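Side-chain contacts in hypothetical multiheme protein (Ignicoccus hospitalis KIN4/I, PDB 4QO5), which is a membrane-associated octaheme cytochrome c that binds eight hemes and calcium and probably carries electrons, although its physiological role is not established: residues A[52-55]-A[56-60]; A[439-442]-A[443-446]. One frame throughout, in Å; residues are numbered along the deposited sequence.

Interaction 1 of 2, residues A[52-55]-A[56-60]. With HEC (heme c), chain D.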
# COMPACT_ATOMS: atom_id res chain seq x y z
N TRP A 52 15.07 -27.50 -27.92
CA TRP A 52 14.32 -27.99 -29.08
C TRP A 52 13.94 -29.48 -29.03
O TRP A 52 13.09 -29.93 -29.80
CB TRP A 52 15.02 -27.63 -30.41
CG TRP A 52 14.53 -26.30 -30.91
CD1 TRP A 52 15.18 -25.11 -30.84
CD2 TRP A 52 13.25 -26.03 -31.49
NE1 TRP A 52 14.39 -24.11 -31.37
CE2 TRP A 52 13.20 -24.66 -31.76
CE3 TRP A 52 12.14 -26.83 -31.80
CZ2 TRP A 52 12.08 -24.05 -32.34
CZ3 TRP A 52 11.03 -26.23 -32.37
CH2 TRP A 52 11.01 -24.86 -32.64
N GLN A 53 14.53 -30.24 -28.10
CA GLN A 53 14.17 -31.64 -27.93
C GLN A 53 12.87 -31.81 -27.14
O GLN A 53 12.26 -32.87 -27.17
CB GLN A 53 15.28 -32.41 -27.21
CG GLN A 53 16.57 -32.52 -28.00
CD GLN A 53 17.72 -33.01 -27.14
OE1 GLN A 53 17.51 -33.71 -26.14
NE2 GLN A 53 18.94 -32.64 -27.52
N LYS A 54 12.47 -30.76 -26.42
CA LYS A 54 11.29 -30.82 -25.55
C LYS A 54 10.00 -30.74 -26.36
O LYS A 54 10.00 -30.18 -27.46
CB LYS A 54 11.35 -29.68 -24.53
CG LYS A 54 12.53 -29.76 -23.58
CD LYS A 54 12.63 -28.53 -22.70
CE LYS A 54 13.84 -28.62 -21.79
NZ LYS A 54 13.90 -27.51 -20.78
N PRO A 55 8.90 -31.29 -25.82
CA PRO A 55 7.61 -31.23 -26.53
C PRO A 55 7.14 -29.78 -26.69
O PRO A 55 7.52 -28.94 -25.87
CB PRO A 55 6.65 -31.98 -25.60
CG PRO A 55 7.53 -32.77 -24.67
CD PRO A 55 8.80 -32.00 -24.53
N ALA A 56 6.34 -29.51 -27.71
CA ALA A 56 5.95 -28.13 -28.03
C ALA A 56 5.42 -27.31 -26.85
O ALA A 56 5.84 -26.18 -26.65
CB ALA A 56 4.95 -28.12 -29.18
N LEU A 57 4.52 -27.90 -26.06
CA LEU A 57 3.92 -27.19 -24.94
C LEU A 57 4.90 -26.81 -23.83
O LEU A 57 4.71 -25.83 -23.12
CB LEU A 57 2.76 -28.00 -24.35
CG LEU A 57 1.48 -28.04 -25.18
CD1 LEU A 57 0.41 -28.85 -24.46
CD2 LEU A 57 0.97 -26.63 -25.47
N GLU A 58 5.96 -27.61 -23.69
CA GLU A 58 6.92 -27.46 -22.61
C GLU A 58 8.06 -26.53 -23.03
O GLU A 58 8.74 -25.92 -22.20
CB GLU A 58 7.48 -28.85 -22.27
CG GLU A 58 8.62 -28.86 -21.26
CD GLU A 58 8.14 -28.76 -19.82
OE1 GLU A 58 6.96 -29.10 -19.57
OE2 GLU A 58 8.94 -28.35 -18.95
N ARG A 59 8.26 -26.41 -24.33
CA ARG A 59 9.42 -25.73 -24.88
C ARG A 59 9.33 -24.19 -24.76
O ARG A 59 8.28 -23.60 -25.00
CB ARG A 59 9.53 -26.16 -26.36
CG ARG A 59 10.64 -25.57 -27.16
CD ARG A 59 10.81 -26.36 -28.46
NE ARG A 59 9.66 -26.22 -29.35
CZ ARG A 59 9.01 -27.23 -29.92
NH1 ARG A 59 7.98 -26.98 -30.71
NH2 ARG A 59 9.39 -28.49 -29.70
N GLU A 60 10.44 -23.54 -24.41
CA GLU A 60 10.46 -22.09 -24.27
C GLU A 60 11.52 -21.42 -25.16
O GLU A 60 12.11 -20.42 -24.76
CB GLU A 60 10.68 -21.70 -22.81
CG GLU A 60 9.48 -22.07 -21.91
CD GLU A 60 9.67 -21.60 -20.47
OE1 GLU A 60 10.73 -21.87 -19.88
OE2 GLU A 60 8.73 -20.98 -19.93
FE HEC D . 16.05 -17.03 -23.55
CHA HEC D . 14.56 -19.54 -21.77
CHB HEC D . 13.92 -14.76 -22.10
CHC HEC D . 17.78 -14.56 -25.01
CHD HEC D . 17.88 -19.31 -25.35
NA HEC D . 14.55 -17.13 -22.17
C1A HEC D . 14.09 -18.27 -21.56
C2A HEC D . 13.06 -17.91 -20.61
C3A HEC D . 12.89 -16.58 -20.72
C4A HEC D . 13.81 -16.07 -21.70
CMA HEC D . 11.89 -15.69 -19.93
CAA HEC D . 12.27 -18.91 -19.71
CBA HEC D . 12.90 -18.86 -18.31
CGA HEC D . 12.08 -19.65 -17.31
O1A HEC D . 11.28 -20.54 -17.70
O2A HEC D . 12.25 -19.38 -16.10
NB HEC D . 15.81 -15.12 -23.57
C1B HEC D . 14.96 -14.31 -22.86
C2B HEC D . 15.34 -12.95 -23.02
C3B HEC D . 16.46 -12.95 -23.79
C4B HEC D . 16.76 -14.28 -24.15
CMB HEC D . 14.57 -11.80 -22.34
CAB HEC D . 17.45 -11.89 -24.28
CBB HEC D . 17.68 -10.78 -23.20
NC HEC D . 17.50 -16.93 -24.96
C1C HEC D . 18.13 -15.82 -25.41
C2C HEC D . 19.00 -16.17 -26.53
C3C HEC D . 19.23 -17.50 -26.36
C4C HEC D . 18.15 -17.99 -25.53
CMC HEC D . 20.07 -15.14 -26.98
CAC HEC D . 20.13 -18.54 -27.08
CBC HEC D . 21.49 -18.05 -27.64
ND HEC D . 16.20 -19.05 -23.57
C1D HEC D . 17.04 -19.79 -24.38
C2D HEC D . 16.94 -21.18 -24.05
C3D HEC D . 15.90 -21.28 -22.95
C4D HEC D . 15.48 -19.91 -22.72
CMD HEC D . 17.70 -22.37 -24.69
CAD HEC D . 15.44 -22.59 -22.28
CBD HEC D . 14.18 -23.02 -23.02
CGD HEC D . 13.69 -24.37 -22.57
O1D HEC D . 12.66 -24.87 -23.13
O2D HEC D . 14.33 -24.95 -21.65
O HOH W 1 11.62 -28.30 -19.35

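Interaction 2 of 2, residues A[439-442]-A[443-446]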
# COMPACT_ATOMS: atom_id res chain seq x y z
N VAL A 439 -18.10 18.89 -19.15
CA VAL A 439 -18.99 20.04 -19.34
C VAL A 439 -18.71 21.11 -18.29
O VAL A 439 -18.78 22.31 -18.58
CB VAL A 439 -20.48 19.63 -19.35
CG1 VAL A 439 -21.39 20.85 -19.35
CG2 VAL A 439 -20.77 18.77 -20.57
N LEU A 440 -18.41 20.69 -17.06
CA LEU A 440 -18.01 21.64 -16.02
C LEU A 440 -16.72 22.37 -16.43
O LEU A 440 -16.58 23.57 -16.20
CB LEU A 440 -17.81 20.95 -14.67
CG LEU A 440 -19.09 20.39 -14.04
CD1 LEU A 440 -18.78 19.52 -12.84
CD2 LEU A 440 -20.03 21.52 -13.65
N LEU A 441 -15.79 21.66 -17.06
CA LEU A 441 -14.58 22.31 -17.55
C LEU A 441 -14.89 23.34 -18.64
O LEU A 441 -14.31 24.42 -18.66
CB LEU A 441 -13.55 21.30 -18.03
CG LEU A 441 -12.22 21.95 -18.43
CD1 LEU A 441 -11.67 22.83 -17.29
CD2 LEU A 441 -11.22 20.90 -18.79
N LEU A 442 -15.80 23.00 -19.55
CA LEU A 442 -16.23 23.96 -20.57
C LEU A 442 -16.84 25.21 -19.93
O LEU A 442 -16.66 26.32 -20.42
CB LEU A 442 -17.22 23.33 -21.55
CG LEU A 442 -16.66 22.25 -22.48
CD1 LEU A 442 -17.79 21.62 -23.31
CD2 LEU A 442 -15.59 22.81 -23.39
N LYS A 443 -17.54 25.03 -18.81
CA LYS A 443 -18.07 26.17 -18.07
C LYS A 443 -16.95 27.01 -17.45
O LYS A 443 -17.03 28.23 -17.40
CB LYS A 443 -19.05 25.71 -16.98
CG LYS A 443 -20.33 25.12 -17.52
CD LYS A 443 -21.35 24.83 -16.42
CE LYS A 443 -22.71 24.47 -17.01
NZ LYS A 443 -23.60 23.76 -16.04
N ALA A 444 -15.92 26.34 -16.96
CA ALA A 444 -14.77 27.03 -16.37
C ALA A 444 -14.06 27.88 -17.42
O ALA A 444 -13.63 29.00 -17.14
CB ALA A 444 -13.80 26.03 -15.77
N TRP A 445 -13.93 27.34 -18.63
CA TRP A 445 -13.28 28.08 -19.70
C TRP A 445 -14.17 29.24 -20.16
O TRP A 445 -13.69 30.33 -20.43
CB TRP A 445 -12.96 27.17 -20.87
CG TRP A 445 -11.82 26.23 -20.63
CD1 TRP A 445 -10.76 26.40 -19.78
CD2 TRP A 445 -11.63 24.95 -21.25
NE1 TRP A 445 -9.93 25.31 -19.83
CE2 TRP A 445 -10.44 24.41 -20.73
CE3 TRP A 445 -12.35 24.22 -22.20
CZ2 TRP A 445 -9.96 23.16 -21.13
CZ3 TRP A 445 -11.87 22.98 -22.59
CH2 TRP A 445 -10.69 22.46 -22.05
N GLN A 446 -15.47 28.98 -20.24
CA GLN A 446 -16.44 29.99 -20.66
C GLN A 446 -16.50 31.18 -19.71
O GLN A 446 -16.72 32.32 -20.14
CB GLN A 446 -17.83 29.37 -20.78
CG GLN A 446 -18.84 30.25 -21.48
CD GLN A 446 -18.68 30.24 -22.99
OE1 GLN A 446 -18.61 29.18 -23.61
NE2 GLN A 446 -18.63 31.42 -23.58

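Interaction 1 of 2, residues A[52-55]-A[56-60]
The loop that grips the propionates of a heme c folds back on itself just after helix 48-51, so that W52 meets R59 and K54 comes beside E58. The guanidinium of R59 lies over one face of the W52 indole, the two planes 20° apart, with NE 3.3 Å from CZ3 of W52: a flat cation suits a flat electron-rich ring. One bond nearer the backbone, R59 CD sits 3.9 Å from the centroid of the six-membered ring of W52, a CH-pi contact over the same face. A bend at chi3 (67°) turns the otherwise extended R59 chain across the indole, and NH2 gives a weak bond to K54 O. The opposite face of the guanidinium meets A56 CA and P55 O, so the group is sandwiched between indole and turn. Substituting alanine for R59 would probably uncover that indole face and cost K54 O this donor. On the W52 side, NE1 is bonded to T63 O, which helps hold the indole in place.

The backbone between them is a turn closed by P55 O, which accepts a bond from E58 N (3.0 Å) that comes from above the carbonyl plane, and a weak one from R59 N. The same loop brings K54 and E60 to one heme propionate, one to each oxygen: K54, its chain extended beyond CG, reaches O2D with NZ (2.7 Å), while E60 N donates to O1D (2.9 Å) with an N-H...O angle of 155°. Lysine is apt here, long and positive against a carboxylate. One water accepts from K54 NZ at 2.8 Å and donates to E58 OE2; E60, in turn, forms a salt bridge with K42.

Interaction 2 of 2, residues A[439-442]-A[443-446]
L441 lies against one face of the W445 indole, one helical turn along: CG stands 3.8 Å from the centroid of the six-membered ring, a CH-pi contact 15° off the ring normal, and CD2 comes within 3.5 Å of CZ2 of W445. With CG anti to its carbonyl carbon (chi1 -73°), W445 lays its indole back over the preceding turn, onto L441. L441 thus covers the face, and L442 CD2 comes obliquely beside CE3 and CZ3, 3.7 Å from CE3 of W445. Branched aliphatic chains fit such a broad apolar ring well. L441 CD1 also touches CB of A444, 4.1 Å away, where a small residue lets the neighbours close in.

Behind the side chains runs regular alpha-helical i to i+4 bonding: W445 N to L441 O is 2.9 Å, and K443, A444 and Q446 repeat it to V439, L440 and L442. This spacing brings L441 and W445 onto the same side of the helix. At its polar end the indole is steadied by NE1 bonding to E466 OE2, so W445 probably helps orient that carboxylate, as a second-shell residue of the calcium site. Q446 ties the last turns to T353 and I354.

This part of helix 413-447 packs against two helices: L440 touches helix 498-520 at M508, K509 and L512, and A444 touches it at L512, while L441 and A444 face helix 464-485 at W469 and I465.

Interaction 1 is a surface contact in a loop, whereas interaction 2 is partly buried on helix 413-447; they lie on opposite sides of the chain's centre, about 46 Å apart at their nearest atoms, and share no element. Each sets a tryptophan face against a neighbour along the chain, but with different partners: the guanidinium of an arginine in interaction 1, an aliphatic leucine in interaction 2. The chemistry follows place. At the heme propionates, charged and backbone donors, together with a water, do the work; among the packed helices, apolar contacts and regular backbone bonds prevail, and polar ends reach out to the calcium-site glutamate and the loop around T353.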